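PDB 2BJ0: acetylcholine-binding protein from Bulinus truncatus, which binds acetylcholine as a soluble pentameric counterpart of the extracellular ligand-binding domain of nicotinic acetylcholine receptors. Local coordinates for the interface of chains A and B. Sequence-based numbering; all coordinates share one arbitrary frame. Chains: chain A/B, Acetylcholine-binding protein.

The three contacts follow one subunit boundary of the pentamer from the end that carries the N-terminal helix towards the transmitter pocket. Contact 1 and contact 2 lie about 9 Å apart between the centres of their C-alpha atoms and share A:Val16; strand 72-76 of chain B serves both. Contact 3 is about 15 Å from contact 2 and 21 Å from contact 1, measured in the same way. A:Trp142 and A:Thr143 are neighbours in sequence, and B:Ala99 lies two positions before B:Arg101, so the contacts that probably hold the assembly together run close to those that form the binding site.

Contact 1: the interface of chains A and B. Residues chain A 16-19, 21-22, 148; chain B 1, 69-70, 72.
The first torsion of B:Gln1 almost eclipses CG with the backbone N (chi1 -21°), a strained turn beyond which the extended chain carries its carboxamide to the backbone of chain A. On the other side, A:Gln148 has CG beside its own N and anti to the carbonyl carbon (chi1 -69°), so that a straight side chain points its amide at strand 72-76 of chain B. The B:Gln1 carboxamide works as a two-pronged clamp on A:Leu19. B:Gln1 OE1 accepts the A:Leu19 backbone N at 3.3 Å, nearly linearly (177° at H) and on a lone pair in the carboxamide plane. B:Gln1 NE2 donates to a lone pair of A:Leu19 O at 2.8 Å, from an amide tilted against that bond. B:Gln1 OE1 also lies 2.7 Å from A:Ile17 O, a clash of two acceptors that makes the fit imperfect. A:Gln148 NE2 gives a hydrogen bond to B:Gln72 O at 2.7 Å, coming from above that carbonyl's plane and not on a lone pair. Between these polar grips the leucines cross obliquely, A:Leu19 CD1 against B:Leu70 CD2 at 3.7 Å, while A:Gln148 crosses B:Leu70 at about a right angle. The patch joins the loop between helix 4-12 and strand 25-40 of chain A, and the residue preceding strand 149-153, to the N-terminus of chain B, the loop before its strand 72-76 and the start of that strand.

Contact 2: the interface of chains A and B. Residues chain A 14-16, 81, 84, 143-144; chain B 2, 4, 73-76, 101.
Both faces of the A:His144 imidazole are occupied, each towards the rim: B:Ser74 CB sits over one, 3.9 Å from the ring centroid of A:His144, and A:Trp81 CZ2 lies over the other. At the ring edge, A:His144 ND1 donates to A:Asp84 OD1 at 2.9 Å, approaching from above the carboxylate plane, which probably fixes the ring's rotation; NE2 meets a water that bridges to B:Ser74 O. A:Asp84 also accepts A:Thr143 OG1 through OD2 at 2.6 Å. A:Thr143 OG1 and B:Ser74 OG, the latter anti to its backbone N (chi1 162°), share a hydrogen bond of 2.7 Å across the boundary. B:Arg101, bent at chi3, brings its guanidinium edge-on: NH1 binds A:Asp15 O across the boundary at 3.2 Å and B:Ser74 OG within its own chain at 3.3 Å, both partners in its plane. An alanine in place of B:Arg101 would probably loosen the A:Asp15 loop and leave B:Ser74 OG less firmly oriented. A:Val16 CG2 meets B:Ile2 tip to tip, lies alongside B:Leu75 and touches B:Trp4 CH2 at 3.8 Å. Chain A offers the loop after helix 4-12 and segments flanking strands 85-87 and 133-141; chain B presents strand 72-76, the start of strand 101-105 and its N-terminal helix.

Contact 3: the interface of chains A and B. Residues chain A 86, 88, 142; chain B 51, 98-99, 113, 115.
A:Tyr88, A:Trp142 and B:Trp51 belong to the aromatic cage of the Cys-loop receptor family, where the principal subunit, here chain A, meets the complementary one, chain B, to receive the transmitter. The aromatic contacts come first. The indole of A:Trp142, with CG anti to the backbone N (chi1 -167°), stands edge-on to B:Trp51: its CH2 tip presses the rim of that ring's face, 3.7 Å from B:Trp51 CZ2, with the six-membered planes 87° apart. Within chain A, the neighbouring tip atom A:Trp142 CZ3 lies over the rim of the A:Tyr88 ring. CH-pi packing comes next. B:Ser98 CB sits over the centre of the A:Trp142 indole, 3.3 Å from A:Trp142 CE2, holding that broad face tightly. A:Trp142 CB adds an aliphatic touch on B:Ala99 CB at 3.9 Å. Among the hydrogen bonds, A:Trp142 NE1 to B:Val113 O at 3.0 Å probably fixes the indole's rotation, with the acceptor in the indole plane but the donor above the carbonyl plane. Separately, the backbone N of B:Ala99 donates to the hydroxyl A:Ser86 OG at 3.2 Å. In the second shell, B:Ser98 OG takes the crowded position (chi1 54°) and accepts B:Ser115 N at 3.0 Å, which probably helps to hold the B:Ser98 methylene against A:Trp142.

Contact 1: the interface of chains A and B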
ATOM      1  N   VAL A  16      15.309 -16.099 -10.313  1.00 27.92           N
ATOM      2  CA  VAL A  16      15.733 -16.364 -11.698  1.00 28.68           C
ATOM      3  C   VAL A  16      14.795 -17.348 -12.417  1.00 28.28           C
ATOM      4  O   VAL A  16      14.341 -18.320 -11.831  1.00 28.93           O
ATOM      5  CB  VAL A  16      17.216 -16.854 -11.724  1.00 28.70           C
ATOM      6  CG1 VAL A  16      17.645 -17.376 -13.104  1.00 29.65           C
ATOM      7  CG2 VAL A  16      18.155 -15.731 -11.300  1.00 29.75           C
ATOM      8  N   ILE A  17      14.492 -17.092 -13.679  1.00 27.96           N
ATOM      9  CA  ILE A  17      13.611 -17.974 -14.416  1.00 28.89           C
ATOM     10  C   ILE A  17      14.228 -19.374 -14.351  1.00 29.36           C
ATOM     11  O   ILE A  17      15.435 -19.512 -14.500  1.00 29.62           O
ATOM     12  CB  ILE A  17      13.441 -17.450 -15.856  1.00 28.87           C
ATOM     13  CG1 ILE A  17      12.335 -18.181 -16.590  1.00 29.24           C
ATOM     14  CG2 ILE A  17      14.786 -17.441 -16.621  1.00 28.25           C
ATOM     15  CD1 ILE A  17      12.107 -17.622 -17.980  1.00 31.86           C
ATOM     16  N   PRO A  18      13.428 -20.395 -14.071  1.00 31.69           N
ATOM     17  CA  PRO A  18      13.937 -21.758 -13.984  1.00 34.28           C
ATOM     18  C   PRO A  18      14.063 -22.405 -15.343  1.00 37.52           C
ATOM     19  O   PRO A  18      13.092 -22.936 -15.877  1.00 38.42           O
ATOM     20  CB  PRO A  18      12.879 -22.476 -13.153  1.00 33.52           C
ATOM     21  CG  PRO A  18      11.642 -21.727 -13.350  1.00 32.49           C
ATOM     22  CD  PRO A  18      11.983 -20.337 -13.798  1.00 31.74           C
ATOM     23  N   LEU A  19      15.265 -22.381 -15.890  1.00 40.94           N
ATOM     24  CA  LEU A  19      15.526 -23.047 -17.157  1.00 43.89           C
ATOM     25  C   LEU A  19      16.323 -24.337 -16.966  1.00 46.89           C
ATOM     26  O   LEU A  19      16.950 -24.555 -15.917  1.00 46.54           O
ATOM     27  CB  LEU A  19      16.263 -22.103 -18.094  1.00 43.34           C
ATOM     28  CG  LEU A  19      15.569 -20.769 -18.339  1.00 41.57           C
ATOM     29  CD1 LEU A  19      16.527 -19.855 -19.052  1.00 41.31           C
ATOM     30  CD2 LEU A  19      14.294 -20.930 -19.110  1.00 37.71           C
ATOM     31  N   ASN A  21      18.809 -26.773 -19.912  1.00 57.20           N
ATOM     32  CA  ASN A  21      19.378 -26.619 -21.258  1.00 58.52           C
ATOM     33  C   ASN A  21      19.450 -25.117 -21.648  1.00 58.51           C
ATOM     34  O   ASN A  21      19.443 -24.234 -20.774  1.00 58.88           O
ATOM     35  CB  ASN A  21      18.568 -27.452 -22.284  1.00 59.30           C
ATOM     36  CG  ASN A  21      19.304 -27.648 -23.627  1.00 62.05           C
ATOM     37  OD1 ASN A  21      20.430 -28.172 -23.673  1.00 64.85           O
ATOM     38  ND2 ASN A  21      18.656 -27.235 -24.724  1.00 63.70           N
ATOM     39  N   ASN A  22      19.540 -24.837 -22.952  1.00 58.09           N
ATOM     40  CA  ASN A  22      19.292 -23.492 -23.491  1.00 57.31           C
ATOM     41  C   ASN A  22      17.796 -23.168 -23.570  1.00 55.87           C
ATOM     42  O   ASN A  22      17.354 -22.121 -23.088  1.00 56.00           O
ATOM     43  CB  ASN A  22      19.928 -23.339 -24.873  1.00 57.95           C
ATOM     44  CG  ASN A  22      21.327 -22.773 -24.805  1.00 59.93           C
ATOM     45  OD1 ASN A  22      21.643 -21.964 -23.917  1.00 61.43           O
ATOM     46  ND2 ASN A  22      22.177 -23.179 -25.749  1.00 61.34           N
ATOM     47  N   GLN A 148      14.473 -16.930 -23.469  1.00 31.61           N
ATOM     48  CA  GLN A 148      14.275 -17.476 -22.109  1.00 30.20           C
ATOM     49  C   GLN A 148      12.821 -17.827 -21.809  1.00 28.95           C
ATOM     50  O   GLN A 148      12.550 -18.821 -21.170  1.00 28.96           O
ATOM     51  CB  GLN A 148      14.783 -16.473 -21.067  1.00 30.21           C
ATOM     52  CG  GLN A 148      16.272 -16.329 -21.073  1.00 31.46           C
ATOM     53  CD  GLN A 148      16.798 -15.420 -19.979  1.00 35.50           C
ATOM     54  OE1 GLN A 148      16.054 -14.967 -19.117  1.00 35.13           O
ATOM     55  NE2 GLN A 148      18.089 -15.140 -20.026  1.00 37.07           N
TER
ATOM     56  N   GLN B   1      22.018 -21.416 -11.724  1.00 50.50           N
ATOM     57  CA  GLN B   1      22.061 -20.873 -13.122  1.00 50.04           C
ATOM     58  C   GLN B   1      22.897 -19.571 -13.240  1.00 48.99           C
ATOM     59  O   GLN B   1      23.225 -19.126 -14.350  1.00 49.35           O
ATOM     60  CB  GLN B   1      20.636 -20.671 -13.654  1.00 50.84           C
ATOM     61  CG  GLN B   1      19.586 -21.498 -12.903  1.00 53.68           C
ATOM     62  CD  GLN B   1      18.342 -21.811 -13.737  1.00 58.32           C
ATOM     63  OE1 GLN B   1      17.727 -20.905 -14.333  1.00 59.08           O
ATOM     64  NE2 GLN B   1      17.957 -23.095 -13.765  1.00 57.90           N
ATOM     65  N   SER B  69      25.059 -20.353 -19.428  1.00 51.48           N
ATOM     66  CA  SER B  69      24.653 -20.337 -20.835  1.00 51.47           C
ATOM     67  C   SER B  69      23.651 -19.200 -21.120  1.00 51.02           C
ATOM     68  O   SER B  69      23.283 -18.970 -22.283  1.00 51.80           O
ATOM     69  CB  SER B  69      24.055 -21.676 -21.237  1.00 51.67           C
ATOM     70  OG  SER B  69      22.750 -21.785 -20.704  1.00 53.46           O
ATOM     71  N   LEU B  70      23.214 -18.500 -20.066  1.00 49.52           N
ATOM     72  CA  LEU B  70      22.394 -17.295 -20.205  1.00 47.79           C
ATOM     73  C   LEU B  70      23.217 -16.180 -20.815  1.00 46.29           C
ATOM     74  O   LEU B  70      24.382 -16.038 -20.487  1.00 46.42           O
ATOM     75  CB  LEU B  70      21.867 -16.834 -18.836  1.00 47.56           C
ATOM     76  CG  LEU B  70      20.938 -17.748 -18.033  1.00 48.24           C
ATOM     77  CD1 LEU B  70      20.321 -17.009 -16.845  1.00 46.98           C
ATOM     78  CD2 LEU B  70      19.853 -18.330 -18.915  1.00 49.72           C
ATOM     79  N   GLN B  72      21.918 -13.034 -20.595  1.00 39.34           N
ATOM     80  CA  GLN B  72      21.544 -11.959 -19.700  1.00 37.21           C
ATOM     81  C   GLN B  72      20.637 -12.582 -18.664  1.00 35.10           C
ATOM     82  O   GLN B  72      20.108 -13.681 -18.882  1.00 33.92           O
ATOM     83  CB  GLN B  72      20.790 -10.877 -20.457  1.00 37.68           C
ATOM     84  CG  GLN B  72      19.348 -11.259 -20.733  1.00 40.08           C
ATOM     85  CD  GLN B  72      18.754 -10.490 -21.873  1.00 44.11           C
ATOM     86  OE1 GLN B  72      19.488  -9.872 -22.649  1.00 47.67           O
ATOM     87  NE2 GLN B  72      17.421 -10.530 -21.999  1.00 43.57           N
TER

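Contact 2: the interface of chains A and B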
ATOM      1  N   SER A  14      14.360 -18.408  -6.523  1.00 27.28           N
ATOM      2  CA  SER A  14      13.180 -17.713  -7.051  1.00 27.37           C
ATOM      3  C   SER A  14      13.454 -16.365  -7.765  1.00 27.81           C
ATOM      4  O   SER A  14      12.578 -15.841  -8.432  1.00 28.79           O
ATOM      5  CB  SER A  14      12.153 -17.533  -5.948  1.00 27.19           C
ATOM      6  OG  SER A  14      12.677 -16.612  -5.022  1.00 28.42           O
ATOM      7  N   ASP A  15      14.647 -15.797  -7.640  1.00 27.93           N
ATOM      8  CA  ASP A  15      14.974 -14.589  -8.389  1.00 28.76           C
ATOM      9  C   ASP A  15      15.104 -14.849  -9.891  1.00 28.74           C
ATOM     10  O   ASP A  15      14.984 -13.910 -10.655  1.00 29.48           O
ATOM     11  CB  ASP A  15      16.289 -13.945  -7.914  1.00 29.22           C
ATOM     12  CG  ASP A  15      16.246 -13.483  -6.454  1.00 32.48           C
ATOM     13  OD1 ASP A  15      15.181 -13.043  -5.973  1.00 37.00           O
ATOM     14  OD2 ASP A  15      17.245 -13.549  -5.705  1.00 37.90           O
ATOM     15  N   VAL A  16      15.309 -16.099 -10.313  1.00 27.92           N
ATOM     16  CA  VAL A  16      15.733 -16.364 -11.698  1.00 28.68           C
ATOM     17  C   VAL A  16      14.795 -17.348 -12.417  1.00 28.28           C
ATOM     18  O   VAL A  16      14.341 -18.320 -11.831  1.00 28.93           O
ATOM     19  CB  VAL A  16      17.216 -16.854 -11.724  1.00 28.70           C
ATOM     20  CG1 VAL A  16      17.645 -17.376 -13.104  1.00 29.65           C
ATOM     21  CG2 VAL A  16      18.155 -15.731 -11.300  1.00 29.75           C
ATOM     22  N   TRP A  81       9.769 -18.568  -8.357  1.00 26.11           N
ATOM     23  CA  TRP A  81       9.721 -17.678  -9.491  1.00 25.57           C
ATOM     24  C   TRP A  81       8.345 -17.806 -10.127  1.00 25.12           C
ATOM     25  O   TRP A  81       7.827 -18.925 -10.260  1.00 24.59           O
ATOM     26  CB  TRP A  81      10.786 -18.088 -10.496  1.00 25.22           C
ATOM     27  CG  TRP A  81      10.795 -17.249 -11.725  1.00 23.92           C
ATOM     28  CD1 TRP A  81      11.515 -16.124 -11.926  1.00 23.93           C
ATOM     29  CD2 TRP A  81      10.050 -17.475 -12.930  1.00 23.96           C
ATOM     30  NE1 TRP A  81      11.270 -15.626 -13.182  1.00 24.99           N
ATOM     31  CE2 TRP A  81      10.360 -16.434 -13.812  1.00 24.67           C
ATOM     32  CE3 TRP A  81       9.115 -18.452 -13.342  1.00 26.52           C
ATOM     33  CZ2 TRP A  81       9.807 -16.342 -15.103  1.00 24.45           C
ATOM     34  CZ3 TRP A  81       8.567 -18.371 -14.629  1.00 23.53           C
ATOM     35  CH2 TRP A  81       8.914 -17.324 -15.486  1.00 24.04           C
ATOM     36  N   ASP A  84       6.937 -12.600 -14.908  1.00 24.92           N
ATOM     37  CA  ASP A  84       6.750 -11.161 -14.737  1.00 25.20           C
ATOM     38  C   ASP A  84       5.889 -10.590 -15.861  1.00 24.96           C
ATOM     39  O   ASP A  84       6.315  -9.686 -16.567  1.00 25.24           O
ATOM     40  CB  ASP A  84       8.100 -10.447 -14.656  1.00 24.15           C
ATOM     41  CG  ASP A  84       8.900 -10.548 -15.956  1.00 28.88           C
ATOM     42  OD1 ASP A  84       8.773 -11.609 -16.638  1.00 25.60           O
ATOM     43  OD2 ASP A  84       9.639  -9.619 -16.377  1.00 29.82           O
ATOM     44  N   THR A 143      10.599  -8.414 -18.877  1.00 24.65           N
ATOM     45  CA  THR A 143      12.055  -8.458 -18.859  1.00 25.30           C
ATOM     46  C   THR A 143      12.716  -9.744 -19.295  1.00 25.49           C
ATOM     47  O   THR A 143      13.940  -9.801 -19.231  1.00 25.56           O
ATOM     48  CB  THR A 143      12.628  -8.121 -17.431  1.00 25.35           C
ATOM     49  OG1 THR A 143      12.233  -9.158 -16.521  1.00 26.59           O
ATOM     50  CG2 THR A 143      12.017  -6.841 -16.885  1.00 24.12           C
ATOM     51  N   HIS A 144      11.940 -10.748 -19.733  1.00 26.80           N
ATOM     52  CA  HIS A 144      12.497 -12.003 -20.280  1.00 27.91           C
ATOM     53  C   HIS A 144      12.211 -12.091 -21.792  1.00 28.09           C
ATOM     54  O   HIS A 144      11.061 -12.140 -22.208  1.00 27.83           O
ATOM     55  CB  HIS A 144      11.888 -13.241 -19.573  1.00 27.07           C
ATOM     56  CG  HIS A 144      12.170 -13.310 -18.091  1.00 27.08           C
ATOM     57  ND1 HIS A 144      11.339 -12.744 -17.144  1.00 27.30           N
ATOM     58  CD2 HIS A 144      13.172 -13.910 -17.398  1.00 26.25           C
ATOM     59  CE1 HIS A 144      11.839 -12.957 -15.935  1.00 26.69           C
ATOM     60  NE2 HIS A 144      12.947 -13.666 -16.059  1.00 27.05           N
TER
ATOM     61  N   ILE B   2      23.226 -18.970 -12.093  1.00 46.76           N
ATOM     62  CA  ILE B   2      24.164 -17.847 -12.017  1.00 44.21           C
ATOM     63  C   ILE B   2      25.213 -18.068 -10.881  1.00 43.35           C
ATOM     64  O   ILE B   2      25.079 -18.990 -10.068  1.00 43.62           O
ATOM     65  CB  ILE B   2      23.377 -16.528 -11.820  1.00 44.38           C
ATOM     66  CG1 ILE B   2      22.520 -16.577 -10.542  1.00 43.17           C
ATOM     67  CG2 ILE B   2      22.507 -16.244 -13.037  1.00 43.80           C
ATOM     68  CD1 ILE B   2      21.761 -15.310 -10.250  1.00 43.45           C
ATOM     69  N   TRP B   4      25.600 -17.550  -7.797  1.00 35.29           N
ATOM     70  CA  TRP B   4      24.718 -17.128  -6.695  1.00 34.72           C
ATOM     71  C   TRP B   4      25.404 -16.438  -5.529  1.00 33.91           C
ATOM     72  O   TRP B   4      24.826 -15.542  -4.898  1.00 33.13           O
ATOM     73  CB  TRP B   4      23.936 -18.321  -6.126  1.00 35.69           C
ATOM     74  CG  TRP B   4      22.879 -18.826  -7.041  1.00 37.05           C
ATOM     75  CD1 TRP B   4      22.942 -19.927  -7.862  1.00 38.10           C
ATOM     76  CD2 TRP B   4      21.592 -18.243  -7.245  1.00 37.11           C
ATOM     77  NE1 TRP B   4      21.766 -20.060  -8.565  1.00 37.22           N
ATOM     78  CE2 TRP B   4      20.917 -19.039  -8.211  1.00 37.18           C
ATOM     79  CE3 TRP B   4      20.936 -17.116  -6.720  1.00 36.58           C
ATOM     80  CZ2 TRP B   4      19.621 -18.752  -8.651  1.00 34.98           C
ATOM     81  CZ3 TRP B   4      19.651 -16.824  -7.159  1.00 38.21           C
ATOM     82  CH2 TRP B   4      19.004 -17.648  -8.120  1.00 37.00           C
ATOM     83  N   VAL B  73      20.450 -11.887 -17.547  1.00 32.31           N
ATOM     84  CA  VAL B  73      19.594 -12.395 -16.497  1.00 30.22           C
ATOM     85  C   VAL B  73      18.741 -11.273 -15.921  1.00 29.31           C
ATOM     86  O   VAL B  73      19.249 -10.196 -15.609  1.00 27.62           O
ATOM     87  CB  VAL B  73      20.406 -13.125 -15.381  1.00 30.21           C
ATOM     88  CG1 VAL B  73      21.383 -12.191 -14.667  1.00 29.46           C
ATOM     89  CG2 VAL B  73      19.465 -13.835 -14.370  1.00 29.77           C
ATOM     90  N   SER B  74      17.441 -11.530 -15.833  1.00 28.11           N
ATOM     91  CA  SER B  74      16.488 -10.612 -15.203  1.00 28.02           C
ATOM     92  C   SER B  74      16.379 -10.900 -13.710  1.00 27.59           C
ATOM     93  O   SER B  74      16.211 -12.048 -13.311  1.00 27.87           O
ATOM     94  CB  SER B  74      15.130 -10.802 -15.828  1.00 27.82           C
ATOM     95  OG  SER B  74      14.149 -10.242 -14.983  1.00 25.54           O
ATOM     96  N   LEU B  75      16.426  -9.856 -12.892  1.00 27.37           N
ATOM     97  CA  LEU B  75      16.489  -9.990 -11.438  1.00 26.78           C
ATOM     98  C   LEU B  75      15.618  -8.935 -10.761  1.00 26.28           C
ATOM     99  O   LEU B  75      15.463  -7.854 -11.268  1.00 25.70           O
ATOM    100  CB  LEU B  75      17.928  -9.801 -10.984  1.00 27.18           C
ATOM    101  CG  LEU B  75      18.973 -10.860 -11.290  1.00 27.92           C
ATOM    102  CD1 LEU B  75      20.363 -10.257 -11.078  1.00 27.85           C
ATOM    103  CD2 LEU B  75      18.754 -12.100 -10.440  1.00 26.10           C
ATOM    104  N   PRO B  76      15.046  -9.234  -9.618  1.00 26.35           N
ATOM    105  CA  PRO B  76      14.249  -8.233  -8.929  1.00 26.53           C
ATOM    106  C   PRO B  76      15.133  -7.026  -8.601  1.00 26.23           C
ATOM    107  O   PRO B  76      16.313  -7.164  -8.287  1.00 25.91           O
ATOM    108  CB  PRO B  76      13.830  -8.946  -7.658  1.00 26.45           C
ATOM    109  CG  PRO B  76      13.950 -10.381  -7.966  1.00 25.99           C
ATOM    110  CD  PRO B  76      15.156 -10.475  -8.834  1.00 26.21           C
ATOM    111  N   ARG B 101      11.832  -5.301 -12.250  1.00 26.57           N
ATOM    112  CA  ARG B 101      12.995  -6.140 -12.531  1.00 26.35           C
ATOM    113  C   ARG B 101      13.986  -5.442 -13.459  1.00 25.02           C
ATOM    114  O   ARG B 101      13.601  -4.616 -14.256  1.00 24.62           O
ATOM    115  CB  ARG B 101      12.566  -7.448 -13.157  1.00 26.59           C
ATOM    116  CG  ARG B 101      11.617  -8.277 -12.368  1.00 28.10           C
ATOM    117  CD  ARG B 101      11.436  -9.676 -12.976  1.00 31.63           C
ATOM    118  NE  ARG B 101      11.334 -10.584 -11.863  1.00 35.47           N
ATOM    119  CZ  ARG B 101      12.195 -11.520 -11.537  1.00 33.76           C
ATOM    120  NH1 ARG B 101      13.238 -11.829 -12.295  1.00 31.59           N
ATOM    121  NH2 ARG B 101      11.943 -12.211 -10.448  1.00 37.66           N
TER
HETATM  122  O   HOH W   1      15.234 -14.463 -14.645  1.00 25.22           O

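Contact 3: the interface of chains A and B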
ATOM      1  N   SER A  86       3.407  -8.301 -17.700  1.00 25.59           N
ATOM      2  CA  SER A  86       2.909  -6.954 -17.585  1.00 26.01           C
ATOM      3  C   SER A  86       1.917  -6.736 -18.697  1.00 26.28           C
ATOM      4  O   SER A  86       2.008  -7.364 -19.788  1.00 25.60           O
ATOM      5  CB  SER A  86       4.045  -5.915 -17.676  1.00 26.07           C
ATOM      6  OG  SER A  86       4.989  -6.052 -16.608  1.00 27.62           O
ATOM      7  N   TYR A  88       1.284  -4.318 -21.317  1.00 26.09           N
ATOM      8  CA  TYR A  88       2.074  -3.315 -22.012  1.00 25.88           C
ATOM      9  C   TYR A  88       1.320  -2.009 -22.252  1.00 25.28           C
ATOM     10  O   TYR A  88       1.947  -0.943 -22.342  1.00 24.89           O
ATOM     11  CB  TYR A  88       2.588  -3.896 -23.332  1.00 27.53           C
ATOM     12  CG  TYR A  88       3.923  -4.599 -23.183  1.00 29.29           C
ATOM     13  CD1 TYR A  88       4.048  -5.786 -22.443  1.00 29.85           C
ATOM     14  CD2 TYR A  88       5.080  -4.034 -23.737  1.00 31.63           C
ATOM     15  CE1 TYR A  88       5.297  -6.415 -22.290  1.00 31.45           C
ATOM     16  CE2 TYR A  88       6.327  -4.639 -23.598  1.00 32.91           C
ATOM     17  CZ  TYR A  88       6.437  -5.825 -22.883  1.00 32.66           C
ATOM     18  OH  TYR A  88       7.709  -6.382 -22.757  1.00 33.63           O
ATOM     19  N   TRP A 142       7.813  -8.549 -19.106  1.00 25.83           N
ATOM     20  CA  TRP A 142       8.470  -7.267 -19.186  1.00 25.88           C
ATOM     21  C   TRP A 142       9.963  -7.375 -19.422  1.00 25.72           C
ATOM     22  O   TRP A 142      10.537  -6.494 -20.060  1.00 25.74           O
ATOM     23  CB  TRP A 142       8.229  -6.471 -17.899  1.00 27.11           C
ATOM     24  CG  TRP A 142       8.599  -5.028 -18.026  1.00 27.42           C
ATOM     25  CD1 TRP A 142       9.614  -4.392 -17.394  1.00 28.34           C
ATOM     26  CD2 TRP A 142       7.961  -4.046 -18.852  1.00 29.02           C
ATOM     27  NE1 TRP A 142       9.642  -3.067 -17.757  1.00 29.82           N
ATOM     28  CE2 TRP A 142       8.634  -2.825 -18.648  1.00 28.11           C
ATOM     29  CE3 TRP A 142       6.860  -4.068 -19.726  1.00 30.32           C
ATOM     30  CZ2 TRP A 142       8.262  -1.642 -19.285  1.00 28.50           C
ATOM     31  CZ3 TRP A 142       6.486  -2.880 -20.366  1.00 29.65           C
ATOM     32  CH2 TRP A 142       7.201  -1.691 -20.150  1.00 28.02           C
TER
ATOM     33  N   TRP B  51       7.823   5.855 -20.125  1.00 25.39           N
ATOM     34  CA  TRP B  51       8.811   4.803 -19.931  1.00 25.58           C
ATOM     35  C   TRP B  51      10.130   5.496 -19.768  1.00 26.50           C
ATOM     36  O   TRP B  51      10.520   6.264 -20.639  1.00 27.20           O
ATOM     37  CB  TRP B  51       8.912   3.917 -21.184  1.00 25.66           C
ATOM     38  CG  TRP B  51       7.804   2.999 -21.364  1.00 25.52           C
ATOM     39  CD1 TRP B  51       6.640   2.953 -20.658  1.00 26.34           C
ATOM     40  CD2 TRP B  51       7.691   1.998 -22.393  1.00 27.07           C
ATOM     41  NE1 TRP B  51       5.819   1.963 -21.155  1.00 26.58           N
ATOM     42  CE2 TRP B  51       6.444   1.363 -22.225  1.00 25.46           C
ATOM     43  CE3 TRP B  51       8.538   1.571 -23.439  1.00 29.47           C
ATOM     44  CZ2 TRP B  51       6.006   0.321 -23.058  1.00 28.81           C
ATOM     45  CZ3 TRP B  51       8.105   0.528 -24.281  1.00 27.75           C
ATOM     46  CH2 TRP B  51       6.850  -0.083 -24.078  1.00 27.94           C
ATOM     47  N   SER B  98       4.860  -1.525 -14.549  1.00 27.88           N
ATOM     48  CA  SER B  98       5.588  -2.675 -15.082  1.00 28.24           C
ATOM     49  C   SER B  98       6.238  -3.508 -13.973  1.00 28.36           C
ATOM     50  O   SER B  98       6.249  -3.096 -12.810  1.00 27.61           O
ATOM     51  CB  SER B  98       6.613  -2.192 -16.089  1.00 27.98           C
ATOM     52  OG  SER B  98       7.432  -1.208 -15.502  1.00 28.67           O
ATOM     53  N   ALA B  99       6.758  -4.677 -14.336  1.00 28.08           N
ATOM     54  CA  ALA B  99       7.457  -5.559 -13.394  1.00 29.04           C
ATOM     55  C   ALA B  99       8.725  -4.890 -12.836  1.00 28.68           C
ATOM     56  O   ALA B  99       9.523  -4.344 -13.591  1.00 28.28           O
ATOM     57  CB  ALA B  99       7.820  -6.877 -14.074  1.00 28.82           C
ATOM     58  N   VAL B 113      13.759  -0.440 -17.007  1.00 23.70           N
ATOM     59  CA  VAL B 113      12.795   0.395 -17.722  1.00 23.98           C
ATOM     60  C   VAL B 113      11.479   0.438 -16.984  1.00 23.25           C
ATOM     61  O   VAL B 113      10.566  -0.267 -17.350  1.00 23.09           O
ATOM     62  CB  VAL B 113      12.549  -0.078 -19.221  1.00 24.37           C
ATOM     63  CG1 VAL B 113      11.636   0.917 -19.981  1.00 23.99           C
ATOM     64  CG2 VAL B 113      13.844  -0.226 -19.971  1.00 25.30           C
ATOM     65  N   SER B 115       7.871   1.620 -16.349  1.00 22.28           N
ATOM     66  CA  SER B 115       6.814   2.370 -16.975  1.00 22.11           C
ATOM     67  C   SER B 115       5.971   2.921 -15.828  1.00 21.57           C
ATOM     68  O   SER B 115       5.532   2.141 -15.028  1.00 21.62           O
ATOM     69  CB  SER B 115       5.919   1.427 -17.715  1.00 20.60           C
ATOM     70  OG  SER B 115       4.803   2.165 -18.137  1.00 20.91           O
TER